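Local coordinates for protein-glutamine gamma-glutamyltransferase 2 (Pagrus major, PDB 1G0D) that probably cross-links proteins in a calcium-dependent manner, joining peptide-bound glutamine to lysine side chains or other primary amines, at residues E153-W167 with R284-F296. Numbering follows the deposited sequence.
With SO4 (sulfate ion), chain B.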
ATOM      1  N   GLU A 153       9.436   5.685  10.739  1.00 14.05           N
ATOM      2  CA  GLU A 153       8.081   5.429  10.285  1.00 13.81           C
ATOM      3  C   GLU A 153       8.082   4.774   8.915  1.00 15.54           C
ATOM      4  O   GLU A 153       7.446   3.744   8.707  1.00 15.73           O
ATOM      5  CB  GLU A 153       7.293   6.729  10.192  1.00 13.80           C
ATOM      6  CG  GLU A 153       5.901   6.565   9.556  1.00 16.22           C
ATOM      7  CD  GLU A 153       4.940   5.699  10.386  1.00 21.55           C
ATOM      8  OE1 GLU A 153       5.228   5.454  11.576  1.00 25.05           O
ATOM      9  OE2 GLU A 153       3.890   5.260   9.853  1.00 26.38           O
ATOM     10  N   TYR A 154       8.826   5.369   7.990  1.00 13.50           N
ATOM     11  CA  TYR A 154       8.891   4.872   6.628  1.00 10.39           C
ATOM     12  C   TYR A 154       9.763   3.655   6.334  1.00 10.24           C
ATOM     13  O   TYR A 154       9.719   3.144   5.221  1.00 13.80           O
ATOM     14  CB  TYR A 154       9.271   6.010   5.712  1.00  7.46           C
ATOM     15  CG  TYR A 154       8.404   7.216   5.917  1.00  7.19           C
ATOM     16  CD1 TYR A 154       7.023   7.067   6.108  1.00  2.00           C
ATOM     17  CD2 TYR A 154       8.953   8.506   5.905  1.00  5.77           C
ATOM     18  CE1 TYR A 154       6.214   8.163   6.274  1.00  4.14           C
ATOM     19  CE2 TYR A 154       8.153   9.625   6.070  1.00  3.96           C
ATOM     20  CZ  TYR A 154       6.782   9.442   6.250  1.00  8.40           C
ATOM     21  OH  TYR A 154       5.970  10.539   6.347  1.00 13.62           O
ATOM     22  N   VAL A 155      10.571   3.206   7.292  1.00 10.01           N
ATOM     23  CA  VAL A 155      11.376   1.988   7.099  1.00 10.36           C
ATOM     24  C   VAL A 155      11.173   1.049   8.281  1.00  9.96           C
ATOM     25  O   VAL A 155      10.803  -0.103   8.115  1.00 15.67           O
ATOM     26  CB  VAL A 155      12.919   2.192   7.002  1.00  9.58           C
ATOM     27  CG1 VAL A 155      13.595   0.815   6.944  1.00  3.96           C
ATOM     28  CG2 VAL A 155      13.297   2.949   5.774  1.00  9.25           C
ATOM     29  N   MET A 156      11.377   1.549   9.483  1.00 10.62           N
ATOM     30  CA  MET A 156      11.270   0.717  10.666  1.00  9.20           C
ATOM     31  C   MET A 156       9.917   0.393  11.244  1.00  8.98           C
ATOM     32  O   MET A 156       9.777  -0.593  11.941  1.00 13.30           O
ATOM     33  CB  MET A 156      12.165   1.314  11.739  1.00  8.68           C
ATOM     34  CG  MET A 156      13.616   1.368  11.269  1.00  7.61           C
ATOM     35  SD  MET A 156      14.236  -0.269  11.268  1.00 13.10           S
ATOM     36  CE  MET A 156      15.276  -0.200  10.008  1.00 13.59           C
ATOM     37  N   ASN A 157       8.908   1.207  10.988  1.00 13.79           N
ATOM     38  CA  ASN A 157       7.598   0.900  11.546  1.00 10.43           C
ATOM     39  C   ASN A 157       6.895  -0.250  10.814  1.00 11.80           C
ATOM     40  O   ASN A 157       6.828  -0.272   9.580  1.00 14.75           O
ATOM     41  CB  ASN A 157       6.721   2.129  11.530  1.00  7.78           C
ATOM     42  CG  ASN A 157       5.503   1.922  12.362  1.00 14.35           C
ATOM     43  OD1 ASN A 157       5.186   0.780  12.701  1.00 14.11           O
ATOM     44  ND2 ASN A 157       4.806   2.994  12.707  1.00  9.16           N
ATOM     45  N   GLU A 158       6.387  -1.220  11.560  1.00  8.55           N
ATOM     46  CA  GLU A 158       5.736  -2.371  10.931  1.00 12.96           C
ATOM     47  C   GLU A 158       4.206  -2.306  10.942  1.00 14.64           C
ATOM     48  O   GLU A 158       3.529  -3.164  10.363  1.00 13.89           O
ATOM     49  CB  GLU A 158       6.170  -3.666  11.612  1.00 13.01           C
ATOM     50  CG  GLU A 158       7.595  -4.142  11.317  1.00 16.80           C
ATOM     51  CD  GLU A 158       7.992  -5.325  12.195  1.00 17.36           C
ATOM     52  OE1 GLU A 158       8.075  -5.151  13.438  1.00 26.15           O
ATOM     53  OE2 GLU A 158       8.203  -6.429  11.649  1.00 17.34           O
ATOM     54  N   ASP A 159       3.671  -1.286  11.596  1.00 15.92           N
ATOM     55  CA  ASP A 159       2.236  -1.109  11.703  1.00 17.09           C
ATOM     56  C   ASP A 159       1.871   0.188  11.051  1.00 17.44           C
ATOM     57  O   ASP A 159       2.409   1.227  11.404  1.00 23.40           O
ATOM     58  CB  ASP A 159       1.832  -1.055  13.162  1.00 18.58           C
ATOM     59  CG  ASP A 159       1.887  -2.393  13.806  1.00 23.87           C
ATOM     60  OD1 ASP A 159       1.056  -3.228  13.407  1.00 25.54           O
ATOM     61  OD2 ASP A 159       2.755  -2.615  14.687  1.00 27.33           O
ATOM     62  N   GLY A 160       0.965   0.125  10.092  1.00 16.15           N
ATOM     63  CA  GLY A 160       0.543   1.324   9.409  1.00 14.78           C
ATOM     64  C   GLY A 160      -0.965   1.482   9.462  1.00 14.85           C
ATOM     65  O   GLY A 160      -1.673   0.766  10.165  1.00 14.84           O
ATOM     66  N   VAL A 161      -1.452   2.469   8.739  1.00 12.83           N
ATOM     67  CA  VAL A 161      -2.857   2.726   8.663  1.00 15.34           C
ATOM     68  C   VAL A 161      -3.072   3.106   7.208  1.00 17.87           C
ATOM     69  O   VAL A 161      -2.324   3.928   6.678  1.00 17.77           O
ATOM     70  CB  VAL A 161      -3.202   3.900   9.604  1.00 14.18           C
ATOM     71  CG1 VAL A 161      -4.623   4.335   9.415  1.00 17.85           C
ATOM     72  CG2 VAL A 161      -2.992   3.463  11.030  1.00 11.55           C
ATOM     73  N   ILE A 162      -4.024   2.474   6.525  1.00 16.96           N
ATOM     74  CA  ILE A 162      -4.286   2.852   5.135  1.00 18.26           C
ATOM     75  C   ILE A 162      -5.664   3.513   5.130  1.00 19.55           C
ATOM     76  O   ILE A 162      -6.597   2.973   5.690  1.00 23.51           O
ATOM     77  CB  ILE A 162      -4.264   1.633   4.193  1.00 14.91           C
ATOM     78  CG1 ILE A 162      -2.934   0.880   4.373  1.00 13.68           C
ATOM     79  CG2 ILE A 162      -4.478   2.098   2.782  1.00 16.30           C
ATOM     80  CD1 ILE A 162      -2.568  -0.146   3.325  1.00  8.98           C
ATOM     81  N   TYR A 163      -5.793   4.697   4.545  1.00 22.08           N
ATOM     82  CA  TYR A 163      -7.090   5.378   4.535  1.00 22.15           C
ATOM     83  C   TYR A 163      -8.027   4.862   3.410  1.00 25.52           C
ATOM     84  O   TYR A 163      -7.573   4.450   2.314  1.00 25.49           O
ATOM     85  CB  TYR A 163      -6.866   6.903   4.474  1.00 17.24           C
ATOM     86  CG  TYR A 163      -6.158   7.370   5.717  1.00 18.11           C
ATOM     87  CD1 TYR A 163      -6.851   7.537   6.900  1.00 17.98           C
ATOM     88  CD2 TYR A 163      -4.762   7.434   5.762  1.00 20.11           C
ATOM     89  CE1 TYR A 163      -6.179   7.728   8.095  1.00 24.27           C
ATOM     90  CE2 TYR A 163      -4.076   7.628   6.962  1.00 19.52           C
ATOM     91  CZ  TYR A 163      -4.789   7.765   8.123  1.00 23.72           C
ATOM     92  OH  TYR A 163      -4.125   7.909   9.317  1.00 28.84           O
ATOM     93  N   MET A 164      -9.330   4.864   3.706  1.00 22.84           N
ATOM     94  CA  MET A 164     -10.331   4.370   2.779  1.00 19.53           C
ATOM     95  C   MET A 164     -11.598   5.098   3.011  1.00 19.21           C
ATOM     96  O   MET A 164     -11.616   6.070   3.755  1.00 22.47           O
ATOM     97  CB  MET A 164     -10.561   2.898   3.013  1.00 18.82           C
ATOM     98  CG  MET A 164      -9.400   2.111   2.536  1.00 19.44           C
ATOM     99  SD  MET A 164      -9.529   0.355   2.783  1.00 27.96           S
ATOM    100  CE  MET A 164     -11.252   0.139   3.237  1.00 26.81           C
ATOM    101  N   GLY A 165     -12.665   4.600   2.399  1.00 20.58           N
ATOM    102  CA  GLY A 165     -13.972   5.228   2.510  1.00 23.35           C
ATOM    103  C   GLY A 165     -14.207   6.201   1.365  1.00 22.94           C
ATOM    104  O   GLY A 165     -13.896   5.878   0.225  1.00 25.83           O
ATOM    105  N   THR A 166     -14.750   7.380   1.662  1.00 22.02           N
ATOM    106  CA  THR A 166     -14.995   8.419   0.665  1.00 22.74           C
ATOM    107  C   THR A 166     -14.312   9.686   1.181  1.00 24.07           C
ATOM    108  O   THR A 166     -14.077   9.814   2.382  1.00 25.93           O
ATOM    109  CB  THR A 166     -16.493   8.671   0.481  1.00 23.23           C
ATOM    110  OG1 THR A 166     -17.061   9.072   1.736  1.00 27.74           O
ATOM    111  CG2 THR A 166     -17.197   7.392  -0.030  1.00 18.23           C
ATOM    112  N   TRP A 167     -13.998  10.624   0.299  1.00 24.30           N
ATOM    113  CA  TRP A 167     -13.264  11.823   0.715  1.00 26.73           C
ATOM    114  C   TRP A 167     -13.926  12.676   1.758  1.00 27.19           C
ATOM    115  O   TRP A 167     -13.246  13.461   2.419  1.00 30.36           O
ATOM    116  CB  TRP A 167     -12.960  12.708  -0.468  1.00 26.45           C
ATOM    117  CG  TRP A 167     -14.190  13.158  -1.092  1.00 32.30           C
ATOM    118  CD1 TRP A 167     -14.810  12.595  -2.151  1.00 37.16           C
ATOM    119  CD2 TRP A 167     -15.008  14.240  -0.675  1.00 34.30           C
ATOM    120  NE1 TRP A 167     -15.973  13.258  -2.430  1.00 40.72           N
ATOM    121  CE2 TRP A 167     -16.117  14.276  -1.534  1.00 36.68           C
ATOM    122  CE3 TRP A 167     -14.912  15.183   0.339  1.00 36.09           C
ATOM    123  CZ2 TRP A 167     -17.118  15.218  -1.412  1.00 41.07           C
ATOM    124  CZ3 TRP A 167     -15.908  16.120   0.464  1.00 37.96           C
ATOM    125  CH2 TRP A 167     -16.997  16.134  -0.402  1.00 40.67           C
ATOM    126  N   ARG A 284       9.876  -1.594   2.276  1.00 13.18           N
ATOM    127  CA  ARG A 284      10.345  -1.246   3.612  1.00 10.86           C
ATOM    128  C   ARG A 284      11.363  -2.327   4.018  1.00 12.88           C
ATOM    129  O   ARG A 284      12.469  -2.016   4.395  1.00 18.05           O
ATOM    130  CB  ARG A 284       9.177  -1.187   4.584  1.00  2.00           C
ATOM    131  CG  ARG A 284       8.635   0.199   4.686  1.00  2.00           C
ATOM    132  CD  ARG A 284       7.664   0.379   5.827  1.00  2.00           C
ATOM    133  NE  ARG A 284       6.880   1.604   5.611  1.00  3.51           N
ATOM    134  CZ  ARG A 284       6.016   2.099   6.489  1.00  4.49           C
ATOM    135  NH1 ARG A 284       5.827   1.469   7.640  1.00  3.64           N
ATOM    136  NH2 ARG A 284       5.349   3.225   6.244  1.00  2.00           N
ATOM    137  N   CYS A 285      11.014  -3.603   3.885  1.00 17.93           N
ATOM    138  CA  CYS A 285      11.952  -4.686   4.223  1.00 15.23           C
ATOM    139  C   CYS A 285      13.296  -4.576   3.504  1.00 15.22           C
ATOM    140  O   CYS A 285      14.323  -4.750   4.119  1.00 21.03           O
ATOM    141  CB  CYS A 285      11.355  -6.056   3.902  1.00 12.20           C
ATOM    142  SG  CYS A 285      12.246  -7.455   4.659  1.00 14.26           S
ATOM    143  N   LEU A 286      13.311  -4.299   2.207  1.00 14.38           N
ATOM    144  CA  LEU A 286      14.579  -4.210   1.498  1.00  9.12           C
ATOM    145  C   LEU A 286      15.318  -2.938   1.865  1.00  9.46           C
ATOM    146  O   LEU A 286      16.493  -2.782   1.537  1.00 10.82           O
ATOM    147  CB  LEU A 286      14.365  -4.278  -0.018  1.00  4.23           C
ATOM    148  CG  LEU A 286      13.769  -5.608  -0.489  1.00 10.08           C
ATOM    149  CD1 LEU A 286      13.812  -5.712  -2.010  1.00  7.84           C
ATOM    150  CD2 LEU A 286      14.530  -6.766   0.100  1.00  7.26           C
ATOM    151  N   GLY A 287      14.635  -2.006   2.516  1.00  9.94           N
ATOM    152  CA  GLY A 287      15.323  -0.791   2.912  1.00  8.79           C
ATOM    153  C   GLY A 287      14.964   0.492   2.194  1.00 12.57           C
ATOM    154  O   GLY A 287      15.584   1.541   2.427  1.00 16.31           O
ATOM    155  N   ILE A 288      13.972   0.461   1.325  1.00 10.38           N
ATOM    156  CA  ILE A 288      13.629   1.695   0.632  1.00  8.70           C
ATOM    157  C   ILE A 288      12.495   2.359   1.384  1.00  9.18           C
ATOM    158  O   ILE A 288      11.453   1.753   1.571  1.00 13.19           O
ATOM    159  CB  ILE A 288      13.205   1.413  -0.841  1.00  5.70           C
ATOM    160  CG1 ILE A 288      14.327   0.654  -1.574  1.00  4.81           C
ATOM    161  CG2 ILE A 288      12.929   2.700  -1.564  1.00  2.00           C
ATOM    162  CD1 ILE A 288      14.052   0.373  -3.063  1.00  4.99           C
ATOM    163  N   PRO A 289      12.692   3.598   1.857  1.00  9.52           N
ATOM    164  CA  PRO A 289      11.644   4.318   2.594  1.00 11.27           C
ATOM    165  C   PRO A 289      10.313   4.346   1.800  1.00 15.02           C
ATOM    166  O   PRO A 289      10.273   4.816   0.649  1.00 17.94           O
ATOM    167  CB  PRO A 289      12.244   5.704   2.792  1.00  7.82           C
ATOM    168  CG  PRO A 289      13.665   5.504   2.683  1.00  8.01           C
ATOM    169  CD  PRO A 289      13.915   4.394   1.745  1.00  9.58           C
ATOM    170  N   THR A 290       9.225   3.864   2.408  1.00 14.00           N
ATOM    171  CA  THR A 290       7.925   3.770   1.703  1.00 10.24           C
ATOM    172  C   THR A 290       6.665   4.060   2.554  1.00  8.72           C
ATOM    173  O   THR A 290       6.599   3.743   3.749  1.00 12.98           O
ATOM    174  CB  THR A 290       7.824   2.319   1.073  1.00 10.12           C
ATOM    175  OG1 THR A 290       8.947   2.101   0.209  1.00  7.82           O
ATOM    176  CG2 THR A 290       6.540   2.101   0.294  1.00 10.46           C
ATOM    177  N   ARG A 291       5.665   4.678   1.955  1.00  5.50           N
ATOM    178  CA  ARG A 291       4.416   4.908   2.684  1.00  7.15           C
ATOM    179  C   ARG A 291       3.212   4.799   1.763  1.00 11.88           C
ATOM    180  O   ARG A 291       3.202   5.352   0.657  1.00 11.46           O
ATOM    181  CB  ARG A 291       4.382   6.278   3.323  1.00  9.50           C
ATOM    182  CG  ARG A 291       4.820   7.386   2.412  1.00  8.00           C
ATOM    183  CD  ARG A 291       4.651   8.710   3.094  1.00 11.58           C
ATOM    184  NE  ARG A 291       4.930   9.795   2.177  1.00 14.12           N
ATOM    185  CZ  ARG A 291       5.059  11.061   2.536  1.00 14.25           C
ATOM    186  NH1 ARG A 291       4.936  11.411   3.813  1.00 12.93           N
ATOM    187  NH2 ARG A 291       5.300  11.977   1.607  1.00 18.77           N
ATOM    188  N   PRO A 292       2.188   4.047   2.180  1.00 12.87           N
ATOM    189  CA  PRO A 292       1.000   3.916   1.336  1.00 14.07           C
ATOM    190  C   PRO A 292       0.215   5.202   1.269  1.00 15.28           C
ATOM    191  O   PRO A 292      -0.167   5.733   2.321  1.00 18.35           O
ATOM    192  CB  PRO A 292       0.187   2.825   2.023  1.00 10.75           C
ATOM    193  CG  PRO A 292       1.177   2.133   2.881  1.00 12.98           C
ATOM    194  CD  PRO A 292       2.074   3.208   3.377  1.00 12.05           C
ATOM    195  N   ILE A 293      -0.009   5.723   0.057  1.00 16.19           N
ATOM    196  CA  ILE A 293      -0.825   6.926  -0.047  1.00 14.87           C
ATOM    197  C   ILE A 293      -2.186   6.608  -0.698  1.00 13.27           C
ATOM    198  O   ILE A 293      -2.262   5.759  -1.584  1.00 12.15           O
ATOM    199  CB  ILE A 293      -0.118   8.103  -0.779  1.00 12.06           C
ATOM    200  CG1 ILE A 293      -0.435   8.044  -2.203  1.00 10.12           C
ATOM    201  CG2 ILE A 293       1.373   8.193  -0.531  1.00  7.05           C
ATOM    202  CD1 ILE A 293      -1.113   9.308  -2.476  1.00 23.38           C
ATOM    203  N   THR A 294      -3.257   7.256  -0.214  1.00 12.47           N
ATOM    204  CA  THR A 294      -4.621   7.045  -0.736  1.00 10.32           C
ATOM    205  C   THR A 294      -5.180   8.293  -1.411  1.00 10.33           C
ATOM    206  O   THR A 294      -5.084   9.389  -0.883  1.00 14.31           O
ATOM    207  CB  THR A 294      -5.600   6.643   0.389  1.00  7.83           C
ATOM    208  OG1 THR A 294      -5.159   5.433   0.995  1.00 16.01           O
ATOM    209  CG2 THR A 294      -6.932   6.353  -0.151  1.00 10.43           C
ATOM    210  N   ASN A 295      -5.792   8.126  -2.575  1.00  9.81           N
ATOM    211  CA  ASN A 295      -6.347   9.247  -3.321  1.00  5.53           C
ATOM    212  C   ASN A 295      -7.844   9.156  -3.296  1.00  6.89           C
ATOM    213  O   ASN A 295      -8.383   8.093  -3.597  1.00 11.90           O
ATOM    214  CB  ASN A 295      -5.889   9.141  -4.758  1.00  9.92           C
ATOM    215  CG  ASN A 295      -6.258  10.340  -5.570  1.00 15.06           C
ATOM    216  OD1 ASN A 295      -6.362  11.444  -5.040  1.00 18.83           O
ATOM    217  ND2 ASN A 295      -6.460  10.141  -6.874  1.00 16.33           N
ATOM    218  N   PHE A 296      -8.546  10.218  -2.936  1.00  5.68           N
ATOM    219  CA  PHE A 296     -10.005  10.118  -2.954  1.00 11.29           C
ATOM    220  C   PHE A 296     -10.506  10.761  -4.256  1.00 13.36           C
ATOM    221  O   PHE A 296      -9.963  11.764  -4.697  1.00 14.30           O
ATOM    222  CB  PHE A 296     -10.584  10.754  -1.698  1.00 11.49           C
ATOM    223  CG  PHE A 296     -10.319   9.932  -0.444  1.00 13.34           C
ATOM    224  CD1 PHE A 296     -11.135   8.850  -0.113  1.00  9.60           C
ATOM    225  CD2 PHE A 296      -9.248  10.233   0.396  1.00 12.61           C
ATOM    226  CE1 PHE A 296     -10.889   8.069   1.035  1.00  8.23           C
ATOM    227  CE2 PHE A 296      -8.992   9.450   1.555  1.00 11.26           C
ATOM    228  CZ  PHE A 296      -9.818   8.371   1.867  1.00  7.70           C
TER
HETATM  229  S   SO4 B 696       7.128  14.714   3.525  1.00 45.50           S
HETATM  230  O1  SO4 B 696       7.046  14.938   2.161  1.00 41.06           O
HETATM  231  O2  SO4 B 696       8.211  13.835   3.756  1.00 37.14           O
HETATM  232  O3  SO4 B 696       7.522  15.961   4.004  1.00 41.68           O
HETATM  233  O4  SO4 B 696       5.836  14.359   4.045  1.00 34.50           O
HETATM  234  O   HOH W   1       3.787   2.671   9.047  1.00 13.92           O
HETATM  235  O   HOH W   2      -3.128   5.640   2.933  1.00 14.76           O
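In the papain-like catalytic core of this transglutaminase, strand 290-295, at the edge of its sheet, runs beside strand 159-164 of a separate two-stranded sheet; their segment axes lie 12° from parallel and 6.6 Å apart, joined by side chains and water. Arg284, near the end of the helix that begins with the active-site Cys272, fastens the start of strand 290-295 to the turn before strand 159-164. Extended from CG to NE, its chain runs past Tyr154 O and carries the guanidinium between the segments. There NE and NH2 both grip Thr290 O side-on, each at 2.8 Å, while NH1 reaches Asn157 O at 2.8 Å, approaching from above the carbonyl plane. Water 1 links Arg284 NH1 to Glu153 OE2 and Asp159 O, and Lys426 gives the Glu153 carboxylate a salt bridge. A leucine in place of Arg284 would probably cost Thr290 O both arginine donors, Asn157 O one donor and water 1 its bond to NH1. Thr290 N donates almost straight to Tyr154 O (2.9 Å, 170°). The Tyr154 ring runs alongside the aliphatic part of Arg291, with CE1 3.6 Å from CD; the guanidinium, turned 74° from the ring, makes a weak bond to the hydroxyl, binds sulfate and forms a salt bridge with Glu336. Farther along, Phe296 offers a flat apolar ring whose edge meets the backbone around Met164 and Gly165. Thr294 points toward strand 159-164, and its short side chain brings a hydroxyl to the main chain: OG1 donates to Tyr163 O at 2.9 Å and accepts from water 2, which also bonds Pro292 O.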